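Local coordinates for putative tryptophan halogenase (Xanthomonas campestris pv. campestris, PDB 6Y1W), which probably acts as a flavin-dependent halogenase, using reduced FAD to halogenate aromatic substrates as tryptophan halogenases do, at residues Phe123-Val132 with Asp468-Glu476. Numbering follows the deposited sequence. Where two conformers were deposited one is given.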
loop_
_atom_site.group_PDB
_atom_site.type_symbol
_atom_site.label_atom_id
_atom_site.label_comp_id
_atom_site.label_asym_id
_atom_site.label_seq_id
_atom_site.Cartn_x
_atom_site.Cartn_y
_atom_site.Cartn_z
ATOM N N PHE A 123 -17.692 -15.306 -4.876
ATOM C CA PHE A 123 -18.305 -16.608 -4.626
ATOM C C PHE A 123 -19.635 -16.438 -3.918
ATOM O O PHE A 123 -20.610 -17.130 -4.245
ATOM C CB PHE A 123 -17.348 -17.488 -3.824
ATOM C CG PHE A 123 -16.054 -17.700 -4.541
ATOM C CD1 PHE A 123 -15.938 -18.687 -5.505
ATOM C CD2 PHE A 123 -14.983 -16.833 -4.329
ATOM C CE1 PHE A 123 -14.763 -18.851 -6.226
ATOM C CE2 PHE A 123 -13.802 -16.985 -5.030
ATOM C CZ PHE A 123 -13.679 -17.986 -5.986
ATOM N N TRP A 124 -19.712 -15.494 -2.979
ATOM C CA TRP A 124 -20.990 -15.272 -2.299
ATOM C C TRP A 124 -22.058 -14.775 -3.269
ATOM O O TRP A 124 -23.207 -15.225 -3.205
ATOM C CB TRP A 124 -20.808 -14.300 -1.137
ATOM C CG TRP A 124 -22.059 -14.113 -0.359
ATOM C CD1 TRP A 124 -22.466 -14.859 0.716
ATOM C CD2 TRP A 124 -23.080 -13.131 -0.572
ATOM N NE1 TRP A 124 -23.677 -14.394 1.183
ATOM C CE2 TRP A 124 -24.089 -13.355 0.397
ATOM C CE3 TRP A 124 -23.261 -12.104 -1.498
ATOM C CZ2 TRP A 124 -25.245 -12.567 0.483
ATOM C CZ3 TRP A 124 -24.408 -11.336 -1.416
ATOM C CH2 TRP A 124 -25.392 -11.575 -0.442
ATOM N N LEU A 125 -21.691 -13.856 -4.183
ATOM C CA LEU A 125 -22.638 -13.323 -5.165
ATOM C C LEU A 125 -23.166 -14.426 -6.088
ATOM O O LEU A 125 -24.369 -14.482 -6.381
ATOM C CB LEU A 125 -21.961 -12.215 -5.982
ATOM C CG LEU A 125 -21.823 -10.875 -5.227
ATOM C CD1 LEU A 125 -20.763 -9.950 -5.861
ATOM C CD2 LEU A 125 -23.183 -10.165 -5.036
ATOM N N LYS A 126 -22.278 -15.300 -6.562
ATOM C CA LYS A 126 -22.721 -16.432 -7.367
ATOM C C LYS A 126 -23.656 -17.296 -6.547
ATOM O O LYS A 126 -24.721 -17.717 -7.024
ATOM C CB LYS A 126 -21.512 -17.236 -7.838
ATOM C CG LYS A 126 -21.819 -18.592 -8.445
ATOM C CD LYS A 126 -22.158 -18.508 -9.879
ATOM C CE LYS A 126 -22.257 -19.913 -10.455
ATOM N NZ LYS A 126 -22.697 -19.682 -11.851
ATOM N N ALA A 127 -23.284 -17.548 -5.286
ATOM C CA ALA A 127 -24.123 -18.390 -4.443
ATOM C C ALA A 127 -25.478 -17.750 -4.222
ATOM O O ALA A 127 -26.494 -18.447 -4.180
ATOM C CB ALA A 127 -23.441 -18.671 -3.101
ATOM N N HIS A 128 -25.510 -16.432 -4.041
ATOM C CA HIS A 128 -26.780 -15.731 -3.912
ATOM C C HIS A 128 -27.623 -15.869 -5.187
ATOM O O HIS A 128 -28.836 -16.112 -5.116
ATOM C CB HIS A 128 -26.497 -14.263 -3.582
ATOM C CG HIS A 128 -27.696 -13.498 -3.135
ATOM N ND1 HIS A 128 -27.875 -12.163 -3.424
ATOM C CD2 HIS A 128 -28.764 -13.872 -2.395
ATOM C CE1 HIS A 128 -29.012 -11.751 -2.895
ATOM N NE2 HIS A 128 -29.570 -12.768 -2.265
ATOM N N ALA A 129 -26.999 -15.725 -6.358
ATOM C CA ALA A 129 -27.749 -15.902 -7.602
ATOM C C ALA A 129 -28.292 -17.321 -7.729
ATOM O O ALA A 129 -29.351 -17.523 -8.335
ATOM C CB ALA A 129 -26.885 -15.549 -8.820
ATOM N N ARG A 130 -27.591 -18.311 -7.174
ATOM C CA ARG A 130 -28.021 -19.706 -7.209
ATOM C C ARG A 130 -28.881 -20.094 -6.011
ATOM O O ARG A 130 -29.261 -21.261 -5.903
ATOM C CB ARG A 130 -26.812 -20.651 -7.292
ATOM C CG ARG A 130 -25.916 -20.444 -8.538
ATOM C CD ARG A 130 -26.685 -20.727 -9.834
ATOM N NE ARG A 130 -27.070 -22.132 -9.882
ATOM C CZ ARG A 130 -27.681 -22.733 -10.902
ATOM N NH1 ARG A 130 -28.007 -22.065 -12.014
ATOM N NH2 ARG A 130 -27.963 -24.025 -10.796
ATOM N N GLY A 131 -29.190 -19.156 -5.117
ATOM C CA GLY A 131 -30.020 -19.451 -3.962
ATOM C C GLY A 131 -29.385 -20.356 -2.931
ATOM O O GLY A 131 -30.101 -21.016 -2.176
ATOM N N VAL A 132 -28.051 -20.392 -2.846
ATOM C CA VAL A 132 -27.394 -21.206 -1.835
ATOM C C VAL A 132 -26.519 -20.359 -0.896
ATOM O O VAL A 132 -25.643 -20.893 -0.259
ATOM C CB VAL A 132 -26.591 -22.369 -2.460
ATOM C CG1 VAL A 132 -27.519 -23.282 -3.291
ATOM C CG2 VAL A 132 -25.418 -21.888 -3.354
ATOM N N ASP A 468 -23.433 -25.993 -7.938
ATOM C CA ASP A 468 -24.171 -25.641 -6.727
ATOM C C ASP A 468 -23.663 -26.401 -5.506
ATOM O O ASP A 468 -23.517 -25.813 -4.427
ATOM C CB ASP A 468 -25.660 -25.911 -6.929
ATOM C CG ASP A 468 -26.355 -24.867 -7.789
ATOM O OD1 ASP A 468 -25.738 -23.855 -8.193
ATOM O OD2 ASP A 468 -27.544 -25.086 -8.101
ATOM N N ALA A 469 -23.417 -27.716 -5.637
ATOM C CA ALA A 469 -23.010 -28.489 -4.469
ATOM C C ALA A 469 -21.635 -28.049 -3.979
ATOM O O ALA A 469 -21.415 -27.921 -2.765
ATOM C CB ALA A 469 -23.014 -30.000 -4.783
ATOM N N GLU A 470 -20.698 -27.823 -4.906
ATOM C CA GLU A 470 -19.364 -27.367 -4.521
ATOM C C GLU A 470 -19.423 -25.989 -3.883
ATOM O O GLU A 470 -18.761 -25.721 -2.868
ATOM C CB GLU A 470 -18.444 -27.347 -5.744
ATOM C CG GLU A 470 -16.997 -27.040 -5.366
ATOM C CD GLU A 470 -16.071 -26.875 -6.574
ATOM O OE1 GLU A 470 -16.533 -27.008 -7.738
ATOM O OE2 GLU A 470 -14.873 -26.608 -6.342
ATOM N N LEU A 471 -20.242 -25.110 -4.444
ATOM C CA LEU A 471 -20.357 -23.762 -3.926
ATOM C C LEU A 471 -20.987 -23.757 -2.545
ATOM O O LEU A 471 -20.518 -23.054 -1.644
ATOM C CB LEU A 471 -21.168 -22.946 -4.929
ATOM C CG LEU A 471 -21.339 -21.448 -4.831
ATOM C CD1 LEU A 471 -19.990 -20.748 -4.757
ATOM C CD2 LEU A 471 -22.115 -21.042 -6.062
ATOM N N SER A 472 -22.048 -24.549 -2.361
ATOM C CA SER A 472 -22.691 -24.646 -1.056
ATOM C C SER A 472 -21.760 -25.275 -0.027
ATOM O O SER A 472 -21.759 -24.875 1.149
ATOM C CB SER A 472 -23.993 -25.446 -1.182
ATOM O OG SER A 472 -24.678 -25.397 0.047
ATOM N N GLN A 473 -20.961 -26.259 -0.444
ATOM C CA GLN A 473 -20.017 -26.897 0.462
ATOM C C GLN A 473 -18.935 -25.915 0.892
ATOM O O GLN A 473 -18.510 -25.917 2.055
ATOM C CB GLN A 473 -19.382 -28.104 -0.225
ATOM C CG GLN A 473 -18.254 -28.747 0.542
ATOM C CD GLN A 473 -17.580 -29.853 -0.263
ATOM O OE1 GLN A 473 -17.060 -29.613 -1.358
ATOM N NE2 GLN A 473 -17.595 -31.070 0.274
ATOM N N PHE A 474 -18.488 -25.076 -0.040
ATOM C CA PHE A 474 -17.505 -24.045 0.259
ATOM C C PHE A 474 -18.053 -23.074 1.304
ATOM O O PHE A 474 -17.414 -22.819 2.328
ATOM C CB PHE A 474 -17.143 -23.321 -1.042
ATOM C CG PHE A 474 -16.239 -22.102 -0.866
ATOM C CD1 PHE A 474 -14.993 -22.209 -0.242
ATOM C CD2 PHE A 474 -16.639 -20.864 -1.345
ATOM C CE1 PHE A 474 -14.160 -21.070 -0.089
ATOM C CE2 PHE A 474 -15.819 -19.740 -1.192
ATOM C CZ PHE A 474 -14.578 -19.848 -0.554
ATOM N N LEU A 475 -19.244 -22.531 1.056
ATOM C CA LEU A 475 -19.818 -21.562 1.989
ATOM C C LEU A 475 -20.119 -22.204 3.347
ATOM O O LEU A 475 -19.840 -21.603 4.392
ATOM C CB LEU A 475 -21.073 -20.940 1.377
ATOM C CG LEU A 475 -20.840 -19.576 0.694
ATOM C CD1 LEU A 475 -19.782 -19.578 -0.408
ATOM C CD2 LEU A 475 -22.166 -19.049 0.167
ATOM N N GLU A 476 -20.671 -23.423 3.359
ATOM C CA GLU A 476 -21.034 -24.050 4.633
ATOM C C GLU A 476 -19.808 -24.435 5.454
ATOM O O GLU A 476 -19.862 -24.395 6.688
ATOM C CB GLU A 476 -21.921 -25.280 4.401
ATOM C CG GLU A 476 -23.391 -24.956 4.305
ATOM C CD GLU A 476 -23.934 -24.323 5.585
ATOM O OE1 GLU A 476 -24.239 -25.077 6.537
ATOM O OE2 GLU A 476 -24.054 -23.073 5.633
HETATM O O HOH W 1 -29.578 -23.463 -7.434
HETATM O O HOH W 2 -24.486 -22.804 1.511
#
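Leu471 and Leu475, one turn apart on helix 468-486, close on Ala127 from two directions: Leu475 CD2 lies 3.5 Å from Ala127 CB, and Leu471 CG meets the same methyl at 3.9 Å. With CG of Leu471 anti to its backbone N, its two methyls spread along the facing helix, CD1 toward the carbonyl O of Phe123 and CD2 tightly against Lys126 CG (3.4 Å). At one flank the edge of Phe474 points to the face of Phe123 in a T-shaped stack, ring planes 70° apart. Lys126 carries its ammonium away to a salt bridge with Asp464. Toward the other flank, Val132 CB reaches Ser472 CB, and a water joins Val132 O to Ser472 OG. At the polar edge Arg130, its chain bent at chi2 and chi3, grips Asp468 side-on: NE to OD1 at 2.8 Å, NH2 to OD2 at 2.9 Å, the guanidinium and carboxylate planes turned 46° apart. A second water bridges Asp468 OD2 to the backbone carbonyl of Arg130, just past helix 120-129. The whole exemplifies helix-helix packing beside a Schellman motif at Gly131: segments 123-129 and 468-476 cross at -124°, away from the predicted flavin and substrate sites.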